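Local coordinates for mandelate racemase/muconate lactonizing enzyme-like protein (Rubrobacter xylanophilus DSM 9941, PDB 3CYJ), which is of unknown function but has the enolase-superfamily build, an N-terminal capping domain beside a modified TIM barrel that binds a sodium ion, at residues 98-103 and 250-255; 123-128 and 279-284; 130-135 and 306-311; 160-165 and 313-318; 165-170 and 197-202. One frame throughout, in Å; residues are numbered along the deposited sequence.

Contact 1: 98-103 and 250-255; sequences GAMAVS and YEWTLP
At the seam between the N-terminal capping domain and the TIM barrel, Ala99 and Met100 of helix 97-116 meet the indole of Trp252, in the loop that follows barrel strand 244-247. Trp252 is modelled in two conformations, and the contact holds for the one described; its details are correspondingly doubtful. In this pose the methyl CB of Ala99 approaches the benzo part of the indole obliquely, 3.3 Å from Trp252 CE3, which is short enough to treat with reserve. Met100 reaches farther along the same ring: its chain bends at the sulfur (chi3 -101°) and brings CE to 4.2 Å from Trp252 CH2. Pro95 of a second subunit also packs against Trp252. No hydrogen bond joins the segments. Within the helix, Ala99 O takes two donors from one residue, Ser103 N at 2.9 Å and Ser103 OG at 2.7 Å, which come from opposite faces of the carbonyl plane. Ser103 OG is also hydrogen-bonded to Gly275 N, a second link from this helix to the barrel domain. Around the contact, Ala101 packs on helix 57-70, Val102 on helix 78-88, and Thr253 N-caps helix 254-261 through Gln256 N.

Contact 2: 123-128 and 279-284; sequences DALPRF and GLLRVD
The apolar part of the contact converges on Leu281, whose two methyls reach two successive residues of the chain leaving helix 121-124. Leu281 CD1 meets Leu125 CD2 at 4.2 Å, methyl against methyl, while Leu281 CD2 lies 4.2 Å from CD of the Pro126 ring. Leu281 sits in the type I turn from Leu280 to Val283 of the barrel domain. The second kind of contact pairs an aromatic ring with a carboxylate: Phe128 and Asp284 come from opposite directions, their planes at 90°, and Phe128 CE2 stops 3.8 Å from Asp284 OD2. The polar work of that carboxylate is done elsewhere, as OD2 accepts from Glu311 N and OD1 is bonded to Ser312 OG. A salt bridge closes segment 123-128 on itself: the extended Arg127 reaches Asp123 OD2 with NH1 at 2.8 Å, the oxygen lying near the guanidinium plane but being met from above the carboxylate plane. The chemistry implies an apolar join within the chain, repeated across the subunit interface, where Leu281 and Pro126 pack on Pro126 and Leu281 of a third subunit beside a salt bridge from Arg282 to Glu311 of that subunit; the buried Asp284 is satisfied by the backbone and hydroxyl of the neighbouring loop.

Contact 3: 130-135 and 306-311; sequences AEVPVY and ACCAVE
This is apolar packing at the end of the barrel where its strands begin: Val132, the first residue of strand 132-137, rests against Cys307 and Cys308 in the short 3-10 turn that leads from helix 300-306 toward strand 313-319. A single branch of the valine does the touching. CG1 stands beside the backbone N, opposite the carbonyl carbon (chi1 -68°), and from there reaches both cysteines at once. It lies 3.8 Å from Cys308 SG and 4.2 Å from Cys307 CB, with Cys307 O at 3.9 Å. Cys308 SG also passes Ala130 O at 4.2 Å, so the sulfur flanks the chain just as it enters the strand. The turn is held by Ala309 N donating to Ala306 O at 3.1 Å. Around it, Val132 and Cys307 both pack on Leu313, and Val132 shares backbone hydrogen bonds with Leu341 of strand 340-341. With no hydrogen bond across the segments, and no disulfide between the two cysteines (Cys307 SG and Cys308 SG are 7.6 Å apart), the join of the first barrel strand to the approach of the last rests here on dispersion between one methyl, a thiol and a CB.

Contact 4: 160-165 and 313-318; sequences IPRVKM and LLHLEY
Lys164 and Glu317 both set CG opposite the backbone N, but the lysine then bends at chi3 (78°) whereas the glutamate runs out straight, and the two chains meet at about a right angle. Lys164 NZ donates to Glu317 OE2 at 3.1 Å in a salt bridge, reaching the oxygen from well above the carboxylate plane rather than within it. Each end has further partners: Lys164 NZ forms a salt bridge with Glu221 OE1 and a hydrogen bond with Tyr135 OH, while Glu317 OE2 is bonded to Ser137 OG and OE1 to Cys298 N. Nearer the start of the two strands, the aliphatic part of Arg162 passes the imidazole, CD lying 4.0 Å from His315 CD2, with guanidinium and ring planes 29° apart. The polar ends of this second pair are held separately, Arg162 NH2 by Val134 O and His315 ND1 by Ser295 OG, and the imidazole meets the Tyr135 ring edge-to-face. Strands 162-166 and 313-319 both pair in parallel with 132-137, so these side chains meet across it inside the barrel. The sodium ion lies about 5 Å from the Lys164 side chain, and Glu221 is one of its ligands; the lysine thus links Glu317 to the metal site as a second-shell group, and this polar network probably helps to position Glu221.

Contact 5: 165-170 and 197-202; sequences MKVGRE and GAYTRK
Tyr199 and Val167 cross at about a right angle, the phenol end of the tyrosine running past the valine and on to the backbone of Gly168. Its oxygen leads: Tyr199 OH lies 3.5 Å from Val167 CG2 and 3.7 Å from Gly168 CA. The same CA is also 3.7 Å from Tyr199 CE1, so the glycine sits obliquely beside the ring's outer corner. The valine branch involved, CG2, occupies the crowded position between the backbone N and the carbonyl carbon, which turns it to the hydroxyl. Gly168 has positive phi (105°), and its backbone lies close enough for the methyl CB of Ala198 to come within 3.6 Å of Gly168 O. The touching residues lie in loops after the carboxyl ends of two neighbouring parallel barrel strands, 162-166 and 190-194, joined in a beta-alpha-beta unit by helix 174-185; Val167 packs on this helix, and Asp174 OD2 accepts from Gly168 N. The loops are also tied by a water that donates to Gly168 O and Ala198 O, each at 3.2 Å. Thr200, at the N-cap of helix 201-215, starts the helix that backs the tyrosine, whose ring stacks with Trp207 and touches Phe211. The sodium ion is about 10 Å from the Val167 side chain, while Lys166, the residue before Val167, donates through NZ to OD2 of the sodium ligand Asp194.

How the contacts relate
Contacts 2, 3 and 4 form a continuous run. Contacts 2 and 3, with centres 10 Å apart, are joined chiefly by a probable hydrogen bond from Phe128 N to Cys308 O, 2.9 Å. Contact 3 leads along strand 132-137 into contact 4, their centres 11 Å apart, through a probable hydrogen bond from Tyr318 N to Tyr135 O, 2.7 Å. Contacts 4 and 5 share Met165 on strand 162-166, yet their centres are 20 Å apart. Contact 1 touches contact 2 where Leu254 packs on Arg282. The Lys164 side chain in contact 4 is about 5 Å from the sodium ion bound by Asp194, Glu221 and Glu222; the side chains of Val167 in contact 5 and Trp252 in contact 1 are about 10 and 12 Å from it.

Contact 1: 98-103 and 250-255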
# COMPACT_ATOMS: atom_id res chain seq x y z
N GLY A 98 20.75 28.58 -5.21
CA GLY A 98 20.11 28.92 -6.48
C GLY A 98 18.64 29.29 -6.31
O GLY A 98 18.12 30.22 -7.00
N ALA A 99 17.95 28.61 -5.39
CA ALA A 99 16.53 28.84 -5.18
C ALA A 99 16.33 30.14 -4.44
O ALA A 99 15.36 30.88 -4.68
CB ALA A 99 15.90 27.67 -4.37
N MET A 100 17.22 30.39 -3.49
CA MET A 100 17.23 31.63 -2.72
C MET A 100 17.42 32.83 -3.68
O MET A 100 16.75 33.87 -3.54
CB MET A 100 18.34 31.58 -1.67
CG MET A 100 17.94 30.75 -0.50
SD MET A 100 19.03 30.67 0.92
CE MET A 100 19.69 29.12 0.51
N ALA A 101 18.30 32.65 -4.68
CA ALA A 101 18.57 33.69 -5.66
C ALA A 101 17.36 33.93 -6.56
O ALA A 101 16.93 35.10 -6.75
CB ALA A 101 19.81 33.35 -6.50
N VAL A 102 16.83 32.85 -7.16
CA VAL A 102 15.58 32.98 -7.94
C VAL A 102 14.48 33.71 -7.13
O VAL A 102 13.78 34.57 -7.64
CB VAL A 102 15.06 31.61 -8.44
CG1 VAL A 102 13.66 31.77 -8.99
CG2 VAL A 102 15.96 31.04 -9.58
N SER A 103 14.34 33.37 -5.86
CA SER A 103 13.29 33.95 -5.02
C SER A 103 13.44 35.47 -4.88
O SER A 103 12.48 36.22 -5.06
CB SER A 103 13.37 33.31 -3.62
OG SER A 103 13.04 31.93 -3.71
N TYR A 250 12.62 23.64 3.84
CA TYR A 250 13.74 23.33 2.95
C TYR A 250 13.41 22.71 1.61
O TYR A 250 14.32 22.29 0.92
CB TYR A 250 14.77 22.45 3.66
CG TYR A 250 15.29 23.09 4.94
CD1 TYR A 250 16.06 24.26 4.89
CD2 TYR A 250 15.00 22.55 6.18
CE1 TYR A 250 16.55 24.84 6.08
CE2 TYR A 250 15.49 23.12 7.35
CZ TYR A 250 16.25 24.26 7.30
OH TYR A 250 16.70 24.84 8.46
N GLU A 251 12.14 22.65 1.21
CA GLU A 251 11.81 21.99 -0.04
C GLU A 251 12.03 22.94 -1.17
O GLU A 251 11.92 24.16 -0.97
CB GLU A 251 10.34 21.51 -0.03
CG GLU A 251 10.11 20.31 0.89
CD GLU A 251 10.19 20.70 2.30
OE1 GLU A 251 9.80 21.86 2.56
OE2 GLU A 251 10.64 19.88 3.14
N TRP A 252 12.33 22.40 -2.35
CA TRP A 252 12.56 23.28 -3.49
C TRP A 252 11.88 22.70 -4.78
O TRP A 252 12.02 23.22 -5.89
CB TRP A 252 14.09 23.62 -3.62
CG TRP A 252 14.96 23.54 -2.26
CD1 TRP A 252 15.37 22.38 -1.62
CD2 TRP A 252 15.50 24.63 -1.45
NE1 TRP A 252 16.11 22.69 -0.49
CE2 TRP A 252 16.20 24.05 -0.37
CE3 TRP A 252 15.45 26.02 -1.53
CZ2 TRP A 252 16.85 24.81 0.61
CZ3 TRP A 252 16.09 26.78 -0.55
CH2 TRP A 252 16.77 26.17 0.52
N THR A 253 11.10 21.64 -4.64
CA THR A 253 10.24 21.25 -5.76
C THR A 253 8.79 21.19 -5.23
O THR A 253 8.56 21.08 -4.02
CB THR A 253 10.61 19.88 -6.43
OG1 THR A 253 10.22 18.79 -5.59
CG2 THR A 253 12.11 19.73 -6.84
N LEU A 254 7.82 21.26 -6.14
CA LEU A 254 6.44 21.12 -5.74
C LEU A 254 6.11 19.67 -5.46
O LEU A 254 5.28 19.40 -4.61
CB LEU A 254 5.53 21.67 -6.82
CG LEU A 254 5.26 23.15 -6.63
CD1 LEU A 254 4.69 23.71 -7.92
CD2 LEU A 254 4.27 23.34 -5.45
N PRO A 255 6.78 18.73 -6.16
CA PRO A 255 6.58 17.34 -5.76
C PRO A 255 7.14 17.06 -4.36
O PRO A 255 6.62 16.16 -3.65
CB PRO A 255 7.33 16.52 -6.83
CG PRO A 255 7.61 17.44 -7.92
CD PRO A 255 7.56 18.86 -7.41

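Contact 2: 123-128 and 279-284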
# COMPACT_ATOMS: atom_id res chain seq x y z
N ASP A 123 -2.42 43.92 -3.71
CA ASP A 123 -3.45 44.21 -4.72
C ASP A 123 -3.10 43.78 -6.13
O ASP A 123 -4.00 43.60 -6.96
CB ASP A 123 -3.83 45.70 -4.69
CG ASP A 123 -4.66 46.06 -3.46
OD1 ASP A 123 -4.42 47.17 -2.90
OD2 ASP A 123 -5.53 45.23 -3.02
N ALA A 124 -1.81 43.61 -6.43
CA ALA A 124 -1.41 43.13 -7.76
C ALA A 124 -1.49 41.58 -7.88
O ALA A 124 -1.45 41.01 -8.98
CB ALA A 124 0.01 43.63 -8.12
N LEU A 125 -1.59 40.89 -6.75
CA LEU A 125 -1.74 39.45 -6.73
C LEU A 125 -3.21 39.09 -6.52
O LEU A 125 -3.99 39.95 -6.10
CB LEU A 125 -0.92 38.92 -5.57
CG LEU A 125 0.61 39.12 -5.71
CD1 LEU A 125 1.31 38.88 -4.41
CD2 LEU A 125 1.12 38.19 -6.82
N PRO A 126 -3.60 37.82 -6.80
CA PRO A 126 -4.94 37.35 -6.45
C PRO A 126 -5.11 37.53 -4.95
O PRO A 126 -4.27 37.08 -4.19
CB PRO A 126 -4.88 35.86 -6.79
CG PRO A 126 -3.92 35.79 -7.92
CD PRO A 126 -2.82 36.76 -7.48
N ARG A 127 -6.14 38.20 -4.50
CA ARG A 127 -6.15 38.54 -3.10
C ARG A 127 -7.35 37.92 -2.39
O ARG A 127 -8.51 38.17 -2.75
CB ARG A 127 -6.06 40.07 -2.94
CG ARG A 127 -5.94 40.52 -1.48
CD ARG A 127 -5.55 41.98 -1.36
NE ARG A 127 -5.23 42.27 0.03
CZ ARG A 127 -4.83 43.47 0.47
NH1 ARG A 127 -4.75 44.48 -0.39
NH2 ARG A 127 -4.55 43.66 1.77
N PHE A 128 -7.06 37.15 -1.34
CA PHE A 128 -8.05 36.49 -0.49
C PHE A 128 -8.19 37.25 0.82
O PHE A 128 -9.27 37.25 1.39
CB PHE A 128 -7.63 35.05 -0.13
CG PHE A 128 -7.81 34.03 -1.25
CD1 PHE A 128 -9.06 33.42 -1.48
CD2 PHE A 128 -6.76 33.68 -2.05
CE1 PHE A 128 -9.23 32.49 -2.51
CE2 PHE A 128 -6.89 32.74 -3.10
CZ PHE A 128 -8.13 32.15 -3.33
N GLY A 279 6.56 31.14 -6.86
CA GLY A 279 6.57 29.84 -6.20
C GLY A 279 5.43 29.72 -5.19
O GLY A 279 4.70 28.70 -5.16
N LEU A 280 5.27 30.76 -4.37
CA LEU A 280 4.27 30.74 -3.32
C LEU A 280 2.85 30.54 -3.81
O LEU A 280 2.04 29.96 -3.12
CB LEU A 280 4.39 31.97 -2.42
CG LEU A 280 3.67 31.84 -1.06
CD1 LEU A 280 4.30 30.79 -0.20
CD2 LEU A 280 3.67 33.15 -0.26
N LEU A 281 2.54 31.02 -5.01
CA LEU A 281 1.20 31.00 -5.59
C LEU A 281 0.72 29.58 -5.85
O LEU A 281 -0.49 29.30 -5.98
CB LEU A 281 1.18 31.80 -6.91
CG LEU A 281 1.14 33.31 -6.70
CD1 LEU A 281 1.45 34.12 -7.97
CD2 LEU A 281 -0.23 33.70 -6.13
N ARG A 282 1.67 28.66 -5.91
CA ARG A 282 1.35 27.28 -6.18
C ARG A 282 1.00 26.52 -4.91
O ARG A 282 0.50 25.41 -4.97
CB ARG A 282 2.54 26.62 -6.83
CG ARG A 282 2.48 26.85 -8.29
CD ARG A 282 3.30 28.08 -8.76
NE ARG A 282 3.44 27.97 -10.20
CZ ARG A 282 4.29 27.15 -10.80
NH1 ARG A 282 4.32 27.08 -12.10
NH2 ARG A 282 5.12 26.38 -10.08
N VAL A 283 1.20 27.16 -3.77
CA VAL A 283 1.16 26.47 -2.51
C VAL A 283 -0.26 26.17 -2.06
O VAL A 283 -0.52 25.09 -1.51
CB VAL A 283 1.96 27.26 -1.44
CG1 VAL A 283 1.26 27.23 -0.11
CG2 VAL A 283 3.37 26.74 -1.38
N ASP A 284 -1.17 27.11 -2.33
CA ASP A 284 -2.62 26.86 -2.13
C ASP A 284 -3.12 25.57 -2.76
O ASP A 284 -3.83 24.78 -2.14
CB ASP A 284 -3.42 27.99 -2.75
CG ASP A 284 -4.07 28.88 -1.72
OD1 ASP A 284 -4.13 28.47 -0.56
OD2 ASP A 284 -4.55 29.97 -2.12

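Contact 3: 130-135 and 306-311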
# COMPACT_ATOMS: atom_id res chain seq x y z
N ALA A 130 -7.43 40.62 3.57
CA ALA A 130 -7.15 42.06 3.77
C ALA A 130 -5.93 42.28 4.67
O ALA A 130 -5.05 43.05 4.36
CB ALA A 130 -8.38 42.75 4.38
N GLU A 131 -5.91 41.61 5.82
CA GLU A 131 -4.68 41.47 6.57
C GLU A 131 -4.41 39.99 6.89
O GLU A 131 -5.24 39.12 6.59
CB GLU A 131 -4.71 42.30 7.85
CG GLU A 131 -5.93 42.06 8.70
CD GLU A 131 -5.81 42.79 10.03
OE1 GLU A 131 -5.02 43.76 10.12
OE2 GLU A 131 -6.48 42.38 11.01
N VAL A 132 -3.26 39.70 7.52
CA VAL A 132 -2.85 38.32 7.79
C VAL A 132 -2.35 38.16 9.20
O VAL A 132 -1.57 39.00 9.69
CB VAL A 132 -1.74 37.85 6.80
CG1 VAL A 132 -2.29 37.74 5.42
CG2 VAL A 132 -0.53 38.79 6.80
N PRO A 133 -2.80 37.10 9.88
CA PRO A 133 -2.39 36.90 11.26
C PRO A 133 -0.95 36.40 11.39
O PRO A 133 -0.42 35.69 10.49
CB PRO A 133 -3.40 35.89 11.77
CG PRO A 133 -3.95 35.20 10.55
CD PRO A 133 -3.79 36.11 9.42
N VAL A 134 -0.29 36.82 12.47
CA VAL A 134 1.10 36.47 12.69
C VAL A 134 1.29 35.71 13.99
O VAL A 134 0.40 35.70 14.89
CB VAL A 134 2.06 37.71 12.68
CG1 VAL A 134 1.79 38.58 11.50
CG2 VAL A 134 1.99 38.53 13.99
N TYR A 135 2.43 35.03 14.12
CA TYR A 135 2.88 34.68 15.46
C TYR A 135 4.26 35.28 15.67
O TYR A 135 5.07 35.33 14.72
CB TYR A 135 2.87 33.17 15.69
CG TYR A 135 3.81 32.36 14.83
CD1 TYR A 135 5.08 32.03 15.28
CD2 TYR A 135 3.39 31.86 13.58
CE1 TYR A 135 5.94 31.26 14.53
CE2 TYR A 135 4.24 31.08 12.80
CZ TYR A 135 5.51 30.78 13.30
OH TYR A 135 6.34 30.01 12.55
N ALA A 306 2.64 38.67 0.24
CA ALA A 306 2.55 37.41 -0.49
C ALA A 306 1.45 36.53 0.10
O ALA A 306 0.67 35.93 -0.64
CB ALA A 306 3.91 36.68 -0.50
N CYS A 307 1.35 36.50 1.42
CA CYS A 307 0.41 35.64 2.11
C CYS A 307 -1.05 36.08 1.98
O CYS A 307 -1.95 35.32 2.33
CB CYS A 307 0.78 35.57 3.57
SG CYS A 307 2.10 34.39 3.91
N CYS A 308 -1.28 37.29 1.46
CA CYS A 308 -2.66 37.78 1.25
C CYS A 308 -3.24 37.00 0.10
O CYS A 308 -4.45 36.92 -0.11
CB CYS A 308 -2.69 39.29 1.01
SG CYS A 308 -2.49 40.24 2.59
N ALA A 309 -2.35 36.38 -0.65
CA ALA A 309 -2.79 35.68 -1.86
C ALA A 309 -3.06 34.18 -1.63
O ALA A 309 -3.40 33.45 -2.57
CB ALA A 309 -1.78 35.88 -2.96
N VAL A 310 -2.83 33.72 -0.39
CA VAL A 310 -2.85 32.28 -0.05
C VAL A 310 -4.10 31.99 0.77
O VAL A 310 -4.22 32.44 1.90
CB VAL A 310 -1.51 31.87 0.71
CG1 VAL A 310 -1.51 30.40 1.18
CG2 VAL A 310 -0.31 32.16 -0.18
N GLU A 311 -5.07 31.31 0.17
CA GLU A 311 -6.30 31.01 0.88
C GLU A 311 -6.10 30.17 2.14
O GLU A 311 -6.68 30.42 3.22
CB GLU A 311 -7.31 30.32 -0.04
CG GLU A 311 -8.67 30.37 0.65
CD GLU A 311 -9.75 29.62 -0.09
OE1 GLU A 311 -9.42 28.93 -1.10
OE2 GLU A 311 -10.92 29.71 0.39

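Contact 4: 160-165 and 313-318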
# COMPACT_ATOMS: atom_id res chain seq x y z
N ILE A 160 -0.34 40.07 20.31
CA ILE A 160 -0.05 38.95 19.39
C ILE A 160 -0.35 37.66 20.15
O ILE A 160 0.38 37.29 21.08
CB ILE A 160 1.43 38.94 18.89
CG1 ILE A 160 1.79 40.27 18.23
CG2 ILE A 160 1.69 37.74 17.93
CD1 ILE A 160 3.30 40.38 17.91
N PRO A 161 -1.45 36.97 19.77
CA PRO A 161 -2.00 35.87 20.57
C PRO A 161 -1.36 34.48 20.31
O PRO A 161 -1.91 33.46 20.73
CB PRO A 161 -3.49 35.88 20.17
CG PRO A 161 -3.48 36.35 18.72
CD PRO A 161 -2.24 37.20 18.54
N ARG A 162 -0.19 34.48 19.66
CA ARG A 162 0.54 33.26 19.30
C ARG A 162 2.03 33.54 19.34
O ARG A 162 2.52 34.49 18.73
CB ARG A 162 0.18 32.81 17.89
CG ARG A 162 -1.27 32.37 17.71
CD ARG A 162 -1.76 32.47 16.22
NE ARG A 162 -1.58 33.83 15.67
CZ ARG A 162 -2.55 34.74 15.56
NH1 ARG A 162 -3.77 34.44 15.98
NH2 ARG A 162 -2.30 35.95 15.05
N VAL A 163 2.76 32.70 20.06
CA VAL A 163 4.19 32.85 20.12
C VAL A 163 4.89 31.51 19.92
O VAL A 163 4.39 30.44 20.41
CB VAL A 163 4.69 33.52 21.45
CG1 VAL A 163 4.21 34.98 21.56
CG2 VAL A 163 4.36 32.70 22.66
N LYS A 164 6.05 31.57 19.23
CA LYS A 164 6.94 30.38 19.09
C LYS A 164 8.32 30.51 19.73
O LYS A 164 8.96 31.55 19.68
CB LYS A 164 7.05 29.95 17.59
CG LYS A 164 7.62 28.52 17.33
CD LYS A 164 7.61 28.17 15.79
CE LYS A 164 8.81 28.86 15.10
NZ LYS A 164 8.89 28.73 13.64
N MET A 165 8.78 29.43 20.34
CA MET A 165 10.11 29.34 20.97
C MET A 165 10.89 28.06 20.49
O MET A 165 10.31 27.13 19.93
CB MET A 165 9.98 29.35 22.50
CG MET A 165 9.08 28.27 23.11
SD MET A 165 9.10 28.06 24.95
CE MET A 165 10.80 27.59 25.30
N LEU A 313 -3.84 30.02 4.20
CA LEU A 313 -3.05 30.64 5.30
C LEU A 313 -3.64 30.51 6.72
O LEU A 313 -4.78 30.93 6.99
CB LEU A 313 -2.76 32.11 5.00
CG LEU A 313 -1.83 32.78 6.02
CD1 LEU A 313 -0.34 32.47 5.83
CD2 LEU A 313 -2.07 34.25 5.99
N LEU A 314 -2.87 29.91 7.63
CA LEU A 314 -3.19 29.91 9.05
C LEU A 314 -2.55 31.15 9.69
O LEU A 314 -3.20 31.89 10.43
CB LEU A 314 -2.61 28.68 9.72
CG LEU A 314 -3.07 28.37 11.14
CD1 LEU A 314 -4.58 28.35 11.22
CD2 LEU A 314 -2.48 27.03 11.59
N HIS A 315 -1.25 31.32 9.44
CA HIS A 315 -0.49 32.45 9.99
C HIS A 315 0.87 32.55 9.35
O HIS A 315 1.33 31.64 8.62
CB HIS A 315 -0.30 32.38 11.51
CG HIS A 315 -0.02 31.01 12.05
ND1 HIS A 315 1.00 30.21 11.58
CD2 HIS A 315 -0.58 30.33 13.09
CE1 HIS A 315 1.04 29.08 12.28
NE2 HIS A 315 0.08 29.13 13.19
N LEU A 316 1.53 33.68 9.64
CA LEU A 316 2.88 33.91 9.15
C LEU A 316 3.76 34.14 10.36
O LEU A 316 3.29 34.63 11.41
CB LEU A 316 2.94 35.04 8.10
CG LEU A 316 3.04 36.55 8.46
CD1 LEU A 316 4.25 37.00 9.37
CD2 LEU A 316 3.02 37.41 7.19
N GLU A 317 5.02 33.74 10.23
CA GLU A 317 6.01 33.83 11.29
C GLU A 317 6.62 35.24 11.32
O GLU A 317 7.26 35.69 10.34
CB GLU A 317 7.14 32.84 11.06
CG GLU A 317 8.23 32.95 12.10
CD GLU A 317 9.38 32.04 11.82
OE1 GLU A 317 9.69 31.80 10.62
OE2 GLU A 317 9.96 31.57 12.81
N TYR A 318 6.40 35.90 12.45
CA TYR A 318 7.02 37.20 12.70
C TYR A 318 8.37 36.94 13.32
O TYR A 318 8.50 36.96 14.55
CB TYR A 318 6.14 38.04 13.67
CG TYR A 318 6.58 39.44 13.79
CD1 TYR A 318 6.39 40.36 12.73
CD2 TYR A 318 7.24 39.86 14.94
CE1 TYR A 318 6.86 41.69 12.84
CE2 TYR A 318 7.72 41.17 15.05
CZ TYR A 318 7.51 42.08 14.00
OH TYR A 318 7.99 43.37 14.13

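Contact 5: 165-170 and 197-202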
# COMPACT_ATOMS: atom_id res chain seq x y z
N MET A 165 8.78 29.43 20.34
CA MET A 165 10.11 29.34 20.97
C MET A 165 10.89 28.06 20.49
O MET A 165 10.31 27.13 19.93
CB MET A 165 9.98 29.35 22.50
CG MET A 165 9.08 28.27 23.11
SD MET A 165 9.10 28.06 24.95
CE MET A 165 10.80 27.59 25.30
N LYS A 166 12.21 28.06 20.69
CA LYS A 166 13.04 26.91 20.40
C LYS A 166 13.16 25.94 21.57
O LYS A 166 13.20 26.33 22.74
CB LYS A 166 14.43 27.38 19.98
CG LYS A 166 14.46 28.50 18.93
CD LYS A 166 13.74 28.09 17.67
CE LYS A 166 14.32 28.81 16.48
NZ LYS A 166 13.33 28.82 15.39
N VAL A 167 13.22 24.65 21.24
CA VAL A 167 13.45 23.57 22.21
C VAL A 167 14.43 22.58 21.60
O VAL A 167 14.67 22.58 20.38
CB VAL A 167 12.14 22.71 22.51
CG1 VAL A 167 11.16 23.48 23.34
CG2 VAL A 167 11.51 22.18 21.19
N GLY A 168 14.96 21.70 22.43
CA GLY A 168 15.63 20.52 21.86
C GLY A 168 17.14 20.51 21.88
O GLY A 168 17.75 19.45 21.61
N ARG A 169 17.74 21.68 22.18
CA ARG A 169 19.20 21.79 22.27
C ARG A 169 19.78 21.16 23.56
O ARG A 169 20.76 20.41 23.51
CB ARG A 169 19.65 23.26 22.12
CG ARG A 169 21.14 23.42 22.00
CD ARG A 169 21.55 24.83 21.67
NE ARG A 169 22.97 24.78 21.39
CZ ARG A 169 23.49 24.60 20.18
NH1 ARG A 169 24.80 24.49 20.04
NH2 ARG A 169 22.71 24.53 19.09
N GLU A 170 19.17 21.48 24.70
CA GLU A 170 19.44 20.80 25.96
C GLU A 170 18.14 20.24 26.56
O GLU A 170 17.53 20.85 27.45
CB GLU A 170 20.13 21.73 26.94
CG GLU A 170 21.69 21.73 26.79
CD GLU A 170 22.36 22.76 27.70
OE1 GLU A 170 22.32 22.60 28.96
OE2 GLU A 170 22.92 23.73 27.13
N GLY A 197 14.73 20.00 13.92
CA GLY A 197 15.24 18.65 13.65
C GLY A 197 16.12 18.02 14.72
O GLY A 197 16.89 17.11 14.43
N ALA A 198 15.99 18.48 15.96
CA ALA A 198 16.90 18.05 17.02
C ALA A 198 16.71 16.64 17.56
O ALA A 198 17.62 16.12 18.21
CB ALA A 198 16.86 19.07 18.19
N TYR A 199 15.52 16.05 17.36
CA TYR A 199 15.16 14.77 17.96
C TYR A 199 15.22 13.55 17.03
O TYR A 199 15.01 13.67 15.82
CB TYR A 199 13.70 14.83 18.47
CG TYR A 199 13.38 15.93 19.47
CD1 TYR A 199 14.23 16.21 20.55
CD2 TYR A 199 12.20 16.67 19.35
CE1 TYR A 199 13.91 17.26 21.49
CE2 TYR A 199 11.84 17.64 20.27
CZ TYR A 199 12.70 17.95 21.33
OH TYR A 199 12.32 18.94 22.19
N THR A 200 15.44 12.38 17.60
CA THR A 200 15.14 11.10 16.95
C THR A 200 13.66 10.91 17.01
O THR A 200 12.96 11.65 17.70
CB THR A 200 15.76 9.89 17.73
OG1 THR A 200 15.15 9.77 19.06
CG2 THR A 200 17.29 10.05 17.86
N ARG A 201 13.15 9.90 16.32
CA ARG A 201 11.72 9.64 16.21
C ARG A 201 11.03 9.46 17.57
O ARG A 201 10.02 10.11 17.85
CB ARG A 201 11.48 8.38 15.31
CG ARG A 201 11.96 8.52 13.86
CD ARG A 201 11.85 7.25 13.00
NE ARG A 201 12.19 7.62 11.61
CZ ARG A 201 12.31 6.77 10.58
NH1 ARG A 201 12.17 5.47 10.75
NH2 ARG A 201 12.65 7.22 9.38
N LYS A 202 11.52 8.52 18.38
CA LYS A 202 10.92 8.22 19.69
C LYS A 202 11.16 9.30 20.70
O LYS A 202 10.36 9.45 21.61
CB LYS A 202 11.39 6.88 20.26
CG LYS A 202 10.77 5.66 19.57
CD LYS A 202 9.24 5.52 19.87
CE LYS A 202 8.48 4.80 18.71
NZ LYS A 202 8.81 3.31 18.61
O HOH W 1 18.14 16.26 21.34